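Adenylate isopentenyltransferase (Humulus lupulus, PDB 3A8T) transfers an isopentenyl group from dimethylallyl diphosphate to ATP, ADP or AMP in cytokinin biosynthesis. Local coordinates at residues A[318-321]-A[322-326]. Residues are numbered along the deposited sequence; the frame is centred on the assembly and turned at random.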
loop_
_atom_site.group_PDB
_atom_site.type_symbol
_atom_site.label_atom_id
_atom_site.label_comp_id
_atom_site.label_asym_id
_atom_site.label_seq_id
_atom_site.Cartn_x
_atom_site.Cartn_y
_atom_site.Cartn_z
ATOM N N THR A 318 16.051 4.917 -11.925
ATOM C CA THR A 318 15.265 4.495 -13.071
ATOM C C THR A 318 16.024 3.510 -13.934
ATOM O O THR A 318 15.456 2.538 -14.421
ATOM C CB THR A 318 14.862 5.669 -13.978
ATOM O OG1 THR A 318 14.289 6.721 -13.198
ATOM C CG2 THR A 318 13.844 5.221 -14.975
ATOM N N GLU A 319 17.304 3.774 -14.133
ATOM C CA GLU A 319 18.119 2.901 -14.940
ATOM C C GLU A 319 18.061 1.449 -14.431
ATOM O O GLU A 319 17.836 0.506 -15.188
ATOM C CB GLU A 319 19.590 3.375 -14.935
ATOM C CG GLU A 319 19.882 4.652 -15.737
ATOM C CD GLU A 319 21.403 4.886 -16.035
ATOM O OE1 GLU A 319 21.729 5.837 -16.808
ATOM O OE2 GLU A 319 22.279 4.133 -15.512
ATOM N N ILE A 320 18.282 1.315 -13.131
ATOM C CA ILE A 320 18.362 0.036 -12.441
ATOM C C ILE A 320 17.060 -0.705 -12.468
ATOM O O ILE A 320 17.004 -1.864 -12.828
ATOM C CB ILE A 320 18.874 0.284 -10.990
ATOM C CG1 ILE A 320 20.330 0.858 -11.084
ATOM C CG2 ILE A 320 18.794 -0.982 -10.198
ATOM C CD1 ILE A 320 20.810 1.818 -10.015
ATOM N N TRP A 321 16.013 -0.004 -12.095
ATOM C CA TRP A 321 14.673 -0.528 -12.117
ATOM C C TRP A 321 14.261 -1.002 -13.526
ATOM O O TRP A 321 13.629 -2.034 -13.697
ATOM C CB TRP A 321 13.765 0.604 -11.605
ATOM C CG TRP A 321 12.302 0.364 -11.687
ATOM C CD1 TRP A 321 11.460 0.733 -12.706
ATOM C CD2 TRP A 321 11.477 -0.202 -10.678
ATOM N NE1 TRP A 321 10.163 0.455 -12.372
ATOM C CE2 TRP A 321 10.145 -0.126 -11.136
ATOM C CE3 TRP A 321 11.729 -0.775 -9.429
ATOM C CZ2 TRP A 321 9.072 -0.597 -10.382
ATOM C CZ3 TRP A 321 10.666 -1.238 -8.687
ATOM C CH2 TRP A 321 9.361 -1.148 -9.154
ATOM N N GLU A 322 14.641 -0.248 -14.542
ATOM C CA GLU A 322 14.291 -0.563 -15.909
ATOM C C GLU A 322 14.872 -1.915 -16.218
ATOM O O GLU A 322 14.176 -2.800 -16.657
ATOM C CB GLU A 322 14.863 0.514 -16.852
ATOM C CG GLU A 322 13.918 0.893 -18.007
ATOM C CD GLU A 322 13.728 2.430 -18.221
ATOM O OE1 GLU A 322 14.705 3.069 -18.688
ATOM O OE2 GLU A 322 12.610 2.988 -17.939
ATOM N N LYS A 323 16.159 -2.073 -15.928
ATOM C CA LYS A 323 16.879 -3.316 -16.171
ATOM C C LYS A 323 16.539 -4.452 -15.231
ATOM O O LYS A 323 16.325 -5.563 -15.670
ATOM C CB LYS A 323 18.397 -3.089 -16.097
ATOM C CG LYS A 323 18.946 -2.179 -17.165
ATOM C CD LYS A 323 20.425 -1.805 -16.955
ATOM C CE LYS A 323 21.387 -3.050 -16.931
ATOM N NZ LYS A 323 21.466 -3.871 -18.210
ATOM N N GLN A 324 16.477 -4.179 -13.942
ATOM C CA GLN A 324 16.244 -5.262 -12.996
ATOM C C GLN A 324 14.834 -5.664 -12.642
ATOM O O GLN A 324 14.589 -6.795 -12.223
ATOM C CB GLN A 324 17.029 -4.994 -11.700
ATOM C CG GLN A 324 18.532 -4.798 -11.938
ATOM C CD GLN A 324 19.375 -4.815 -10.651
ATOM O OE1 GLN A 324 20.582 -5.054 -10.710
ATOM N NE2 GLN A 324 18.747 -4.576 -9.490
ATOM N N VAL A 325 13.902 -4.750 -12.826
ATOM C CA VAL A 325 12.522 -5.000 -12.434
ATOM C C VAL A 325 11.558 -4.958 -13.595
ATOM O O VAL A 325 10.789 -5.852 -13.785
ATOM C CB VAL A 325 12.078 -3.934 -11.383
ATOM C CG1 VAL A 325 10.663 -4.169 -10.966
ATOM C CG2 VAL A 325 13.029 -3.931 -10.182
ATOM N N LEU A 326 11.618 -3.897 -14.376
ATOM C CA LEU A 326 10.715 -3.764 -15.478
ATOM C C LEU A 326 10.978 -4.694 -16.625
ATOM O O LEU A 326 10.110 -5.441 -16.947
ATOM C CB LEU A 326 10.653 -2.291 -15.943
ATOM C CG LEU A 326 9.632 -1.961 -17.048
ATOM C CD1 LEU A 326 8.179 -2.271 -16.586
ATOM C CD2 LEU A 326 9.805 -0.487 -17.490
#
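One face of the Trp321 indole is covered by Val325, one helical turn further along helix 315-338. Val325 CG1 sits over the six-membered ring in a CH-pi contact, 3.6 Å from its centroid and 9° off the ring normal, while Val325 CG2 lies above Trp321 CE3 on the same face, 3.5 Å from it. With CG anti to the backbone N (chi1 173°), the indole is swung forward over the next turn, and its NE1 hydrogen-bonds to Asp59 of helix 53-61. The helix widens here: Trp321 O accepts from both Val325 N (2.9 Å) and Leu326 N (2.8 Å). The i to i+4 bond from Val325 N is kept, and the straighter i to i+5 bond from Leu326 N, with an N-H...O angle of 172°, marks a pi-type turn. Alongside, Ile320 CG2 lies against the Gln324 amide, 3.7 Å from NE2, both side chains running the same way. Cutting Trp321 back to alanine is likely to leave Asp59 without its indole N-H mate and to open a gap over Val325. The chemistry is thus an apolar contact over the ring face and a hydrogen bond from NE1 that fixes the ring's rotation and joins the C-terminal helix to helix 53-61, whose first turn carries the last residues of the ATP-binding P-loop.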